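Local coordinates for glucose-6-phosphate isomerase (Thermus thermophilus, PDB 1ZZG), which catalyses the reversible isomerization of glucose 6-phosphate to fructose 6-phosphate, a step shared by glycolysis and gluconeogenesis, at the interface of chains A and B. Coordinates in Å, arbitrary orientation; residue numbers count along the deposited sequence, not the author numbering. Chains: chain A/B, glucose-6-phosphate isomerase.

The centres of the C-alpha atoms of contacts 1 and 2 lie about 11 Å apart, and helix 296-301 of chain B serves both: B:Leu298 faces contact 1, while B:Gln297 and B:Glu301 face contact 2. On chain A they border the active-site residue A:Glu267, about 4 Å from the centre of contact 1 and 6 Å from that of contact 2. Phosphoglucose isomerases are dimers whose active sites are built from both subunits, with a histidine supplied by the neighbour. The two contacts therefore probably help to set the chain B segment following B:His293 against chain A, and the two-fold symmetry repeats the arrangement with the chains exchanged.

Contact 1: the interface of chains A and B. Residues chain A 79, 262-263, 266; chain B 294-295, 298.
Helix 257-269 of chain A packs against loop residues B:Ala294 and B:Gln295 and the start of helix 296-301 of chain B; A:Leu79, which begins helix 79-88, stands at the margin. The methyl of B:Ala294 presses on the side-chain root of A:Gln263, CB to CB at 3.5 Å. The helix backbone points CB of A:Gln263 at this methyl, and chi1 of 165°, with CG anti to the backbone N, carries the extended chain on past the alanine. One turn on, CB of A:Asp266 meets the carbonyl oxygen O of B:Ala294 at 3.4 Å. B:Leu298 lays its CD2 methyl over one face of the A:Asp266 carboxylate, 3.4 Å from CG of A:Asp266 and nearly as close to both oxygens. B:Gln295 comes up beside OD2, slightly to the other side of the plane, with its CG 3.6 Å from A:Asp266 OD2. The carboxylate and amide planes are turned 48° apart, and water 1 joins them, 2.5 Å from A:Asp266 OD2 and 2.6 Å from the amide oxygen OE1 of B:Gln295. The methylene part of the same glutamine is also used: its CG touches CG1 of A:Val262 at 3.7 Å, the methyl that stands anti to the valine backbone N (chi1 173°). B:Gln295 thus offers carbon to the valine and its amide oxygen to the water. With an alanine here, water 1 would probably lose the amide oxygen that holds it from chain B, and A:Val262 CG1 would be left facing a gap where the methylene had been. Among the residues described, the contact is made by packing and by the water bridge. In the fold, B:Ala294 directly follows the active-site residue B:His293, and A:Asp266 directly precedes A:Glu267, so the patch lies where catalytic segments of two subunits come together.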
ATOM      1  N   LEU A  79       0.203   7.890   9.044  1.00 22.14           N
ATOM      2  CA  LEU A  79      -0.258   7.981   7.664  1.00 22.08           C
ATOM      3  C   LEU A  79      -0.165   9.372   7.040  1.00 21.44           C
ATOM      4  O   LEU A  79       0.303   9.508   5.904  1.00 21.76           O
ATOM      5  CB  LEU A  79      -1.685   7.419   7.540  1.00 21.55           C
ATOM      6  CG  LEU A  79      -1.812   5.916   7.865  1.00 23.18           C
ATOM      7  CD1 LEU A  79      -3.262   5.485   7.736  1.00 23.27           C
ATOM      8  CD2 LEU A  79      -0.926   5.084   6.937  1.00 23.43           C
ATOM      9  N   VAL A 262      -7.813   5.902   3.080  1.00 20.92           N
ATOM     10  CA  VAL A 262      -8.477   4.690   3.535  1.00 21.95           C
ATOM     11  C   VAL A 262      -8.783   4.766   5.037  1.00 21.91           C
ATOM     12  O   VAL A 262      -9.886   4.414   5.457  1.00 21.05           O
ATOM     13  CB  VAL A 262      -7.630   3.436   3.203  1.00 20.75           C
ATOM     14  CG1 VAL A 262      -8.244   2.202   3.844  1.00 22.40           C
ATOM     15  CG2 VAL A 262      -7.580   3.243   1.691  1.00 19.51           C
ATOM     16  N   GLN A 263      -7.828   5.225   5.847  1.00 22.86           N
ATOM     17  CA  GLN A 263      -8.101   5.355   7.277  1.00 22.75           C
ATOM     18  C   GLN A 263      -9.150   6.438   7.497  1.00 22.43           C
ATOM     19  O   GLN A 263     -10.073   6.270   8.293  1.00 22.74           O
ATOM     20  CB  GLN A 263      -6.858   5.742   8.090  1.00 25.00           C
ATOM     21  CG  GLN A 263      -7.257   6.215   9.493  1.00 25.99           C
ATOM     22  CD  GLN A 263      -6.095   6.527  10.413  1.00 31.52           C
ATOM     23  OE1 GLN A 263      -5.064   7.027   9.981  1.00 34.62           O
ATOM     24  NE2 GLN A 263      -6.275   6.257  11.703  1.00 31.61           N
ATOM     25  N   ASP A 266     -12.656   4.844   6.026  1.00 21.51           N
ATOM     26  CA  ASP A 266     -13.047   3.653   6.785  1.00 22.85           C
ATOM     27  C   ASP A 266     -13.339   3.891   8.267  1.00 22.51           C
ATOM     28  O   ASP A 266     -14.410   3.558   8.754  1.00 22.94           O
ATOM     29  CB  ASP A 266     -11.947   2.590   6.688  1.00 21.46           C
ATOM     30  CG  ASP A 266     -11.953   1.841   5.369  1.00 23.31           C
ATOM     31  OD1 ASP A 266     -12.588   2.308   4.399  1.00 22.67           O
ATOM     32  OD2 ASP A 266     -11.298   0.774   5.306  1.00 25.23           O
TER
ATOM     33  N   ALA B 294      -6.804   1.869  11.224  1.00 22.09           N
ATOM     34  CA  ALA B 294      -7.210   2.442   9.945  1.00 23.71           C
ATOM     35  C   ALA B 294      -8.414   1.732   9.325  1.00 23.08           C
ATOM     36  O   ALA B 294      -9.389   2.374   8.948  1.00 24.45           O
ATOM     37  CB  ALA B 294      -6.020   2.479   8.976  1.00 23.32           C
ATOM     38  N   GLN B 295      -8.357   0.412   9.224  1.00 21.55           N
ATOM     39  CA  GLN B 295      -9.448  -0.325   8.606  1.00 21.10           C
ATOM     40  C   GLN B 295     -10.284  -1.206   9.531  1.00 22.01           C
ATOM     41  O   GLN B 295     -11.450  -1.489   9.238  1.00 22.35           O
ATOM     42  CB  GLN B 295      -8.867  -1.187   7.482  1.00 21.12           C
ATOM     43  CG  GLN B 295      -8.086  -0.419   6.425  1.00 20.93           C
ATOM     44  CD  GLN B 295      -7.704  -1.293   5.242  1.00 21.80           C
ATOM     45  OE1 GLN B 295      -8.562  -1.718   4.468  1.00 21.79           O
ATOM     46  NE2 GLN B 295      -6.410  -1.570   5.103  1.00 23.06           N
ATOM     47  N   LEU B 298     -13.856  -0.210  10.535  1.00 23.55           N
ATOM     48  CA  LEU B 298     -14.865  -0.540   9.530  1.00 23.98           C
ATOM     49  C   LEU B 298     -15.236  -2.025   9.569  1.00 25.62           C
ATOM     50  O   LEU B 298     -16.408  -2.384   9.432  1.00 25.02           O
ATOM     51  CB  LEU B 298     -14.353  -0.190   8.128  1.00 23.61           C
ATOM     52  CG  LEU B 298     -15.187  -0.731   6.956  1.00 24.45           C
ATOM     53  CD1 LEU B 298     -16.560  -0.060   6.922  1.00 24.41           C
ATOM     54  CD2 LEU B 298     -14.440  -0.482   5.649  1.00 23.24           C
TER
HETATM   55  O   HOH W   1     -10.756  -0.768   3.414  1.00 23.05           O

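Contact 2: the interface of chains A and B. Residues chain A 271-272, 399-402; chain B 297, 301.
The backbone N of A:Gly401 donates across the interface to the side-chain amide oxygen OE1 of B:Gln297 at 2.8 Å. The bond is bent, 136° at the hydrogen, and its donor is tilted somewhat from the carbonyl plane. A turn at chi2 (59°) brings the amide of B:Gln297 to this position, and its other end is held too: NE2 gives a straighter bond, 164° at the hydrogen, to the carboxylate oxygen OE1 of B:Glu301 at 2.9 Å. B:Glu301 OE1 lies in the plane of the glutamine amide, while NE2 meets it on the anti side and well out of the carboxylate plane. Bonds at both ends should fix the rotation of the glutamine amide and support the placing of its oxygen toward A:Gly401. The same OE1 of B:Glu301 takes water 2 at 2.6 Å, and this water reaches the backbone N of A:Val272 at 3.1 Å, a second, indirect link between chains. Packing adds to these bonds. The ring of A:Pro400 crosses B:Glu301 at about a right angle and lies against its carboxylate, with A:Pro400 CB 3.5 Å from B:Glu301 OE2. The aliphatic part of A:Lys271 runs across B:Gln297, with A:Lys271 CE 3.6 Å from the amide carbon B:Gln297 CD. The lysine NZ of A:Lys271 stays 6.0 Å from B:Glu301 OE1, so the opposite charges make no direct pair and any attraction is probably weak. In the fold, the short strand 271-272 and the 3-10 turn 400-402 of chain A both pack against the same side of helix 296-301 of chain B; the turn leads straight into helix 403-414, which carries the active-site residue A:Lys406.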
ATOM      1  N   LYS A 271     -19.408   2.803  10.633  1.00 25.74           N
ATOM      2  CA  LYS A 271     -20.035   2.938  11.942  1.00 26.28           C
ATOM      3  C   LYS A 271     -21.466   2.434  12.020  1.00 27.21           C
ATOM      4  O   LYS A 271     -22.073   2.083  11.013  1.00 27.74           O
ATOM      5  CB  LYS A 271     -20.048   4.424  12.325  1.00 25.58           C
ATOM      6  CG  LYS A 271     -18.679   5.081  12.423  1.00 24.08           C
ATOM      7  CD  LYS A 271     -18.046   4.811  13.784  1.00 24.84           C
ATOM      8  CE  LYS A 271     -16.610   5.312  13.831  1.00 22.66           C
ATOM      9  NZ  LYS A 271     -16.519   6.731  13.399  1.00 23.15           N
ATOM     10  N   VAL A 272     -21.987   2.423  13.243  1.00 26.76           N
ATOM     11  CA  VAL A 272     -23.369   2.050  13.505  1.00 29.17           C
ATOM     12  C   VAL A 272     -24.089   3.396  13.499  1.00 28.65           C
ATOM     13  O   VAL A 272     -23.746   4.282  14.293  1.00 29.11           O
ATOM     14  CB  VAL A 272     -23.541   1.420  14.900  1.00 29.50           C
ATOM     15  CG1 VAL A 272     -25.010   1.120  15.147  1.00 31.39           C
ATOM     16  CG2 VAL A 272     -22.714   0.150  15.007  1.00 30.67           C
ATOM     17  N   GLN A 399     -14.140   6.098  17.337  1.00 26.76           N
ATOM     18  CA  GLN A 399     -13.780   4.790  16.800  1.00 26.63           C
ATOM     19  C   GLN A 399     -13.992   3.687  17.835  1.00 26.09           C
ATOM     20  O   GLN A 399     -13.034   3.070  18.309  1.00 24.78           O
ATOM     21  CB  GLN A 399     -12.322   4.811  16.317  1.00 26.09           C
ATOM     22  CG  GLN A 399     -11.311   5.430  17.287  1.00 27.28           C
ATOM     23  CD  GLN A 399     -11.445   6.944  17.433  1.00 29.77           C
ATOM     24  OE1 GLN A 399     -11.482   7.683  16.446  1.00 27.66           O
ATOM     25  NE2 GLN A 399     -11.502   7.410  18.676  1.00 30.65           N
ATOM     26  N   PRO A 400     -15.262   3.417  18.183  1.00 25.83           N
ATOM     27  CA  PRO A 400     -15.661   2.401  19.165  1.00 27.41           C
ATOM     28  C   PRO A 400     -15.165   0.989  18.876  1.00 26.50           C
ATOM     29  O   PRO A 400     -14.895   0.227  19.802  1.00 26.70           O
ATOM     30  CB  PRO A 400     -17.195   2.469  19.144  1.00 27.59           C
ATOM     31  CG  PRO A 400     -17.485   3.850  18.650  1.00 28.34           C
ATOM     32  CD  PRO A 400     -16.451   4.033  17.570  1.00 27.13           C
ATOM     33  N   GLY A 401     -15.045   0.653  17.595  1.00 26.35           N
ATOM     34  CA  GLY A 401     -14.624  -0.682  17.204  1.00 26.04           C
ATOM     35  C   GLY A 401     -13.212  -1.142  17.526  1.00 26.62           C
ATOM     36  O   GLY A 401     -12.959  -2.346  17.569  1.00 26.32           O
ATOM     37  N   VAL A 402     -12.294  -0.210  17.761  1.00 25.18           N
ATOM     38  CA  VAL A 402     -10.912  -0.585  18.047  1.00 26.20           C
ATOM     39  C   VAL A 402     -10.605  -0.905  19.507  1.00 27.73           C
ATOM     40  O   VAL A 402      -9.522  -1.411  19.810  1.00 27.16           O
ATOM     41  CB  VAL A 402      -9.918   0.514  17.583  1.00 26.93           C
ATOM     42  CG1 VAL A 402     -10.193   0.883  16.121  1.00 24.47           C
ATOM     43  CG2 VAL A 402     -10.019   1.733  18.485  1.00 25.71           C
TER
ATOM     44  N   GLN B 297     -11.730  -0.569  12.294  1.00 22.54           N
ATOM     45  CA  GLN B 297     -12.944   0.102  12.764  1.00 23.54           C
ATOM     46  C   GLN B 297     -14.108  -0.254  11.842  1.00 23.20           C
ATOM     47  O   GLN B 297     -15.210  -0.565  12.305  1.00 23.06           O
ATOM     48  CB  GLN B 297     -12.744   1.620  12.783  1.00 24.70           C
ATOM     49  CG  GLN B 297     -14.035   2.438  12.864  1.00 24.57           C
ATOM     50  CD  GLN B 297     -14.866   2.132  14.109  1.00 25.69           C
ATOM     51  OE1 GLN B 297     -14.336   2.029  15.216  1.00 25.88           O
ATOM     52  NE2 GLN B 297     -16.181   2.007  13.929  1.00 24.23           N
ATOM     53  N   GLU B 301     -17.537  -2.403  12.889  1.00 28.35           N
ATOM     54  CA  GLU B 301     -18.876  -1.833  12.971  1.00 28.95           C
ATOM     55  C   GLU B 301     -19.551  -1.571  11.633  1.00 29.32           C
ATOM     56  O   GLU B 301     -20.718  -1.172  11.583  1.00 31.46           O
ATOM     57  CB  GLU B 301     -18.818  -0.548  13.800  1.00 29.00           C
ATOM     58  CG  GLU B 301     -18.051  -0.737  15.101  1.00 27.16           C
ATOM     59  CD  GLU B 301     -18.398   0.299  16.150  1.00 28.98           C
ATOM     60  OE1 GLU B 301     -18.297   1.510  15.855  1.00 26.90           O
ATOM     61  OE2 GLU B 301     -18.767  -0.102  17.279  1.00 29.22           O
TER
HETATM   62  O   HOH W   2     -20.364   3.126  15.822  1.00 27.77           O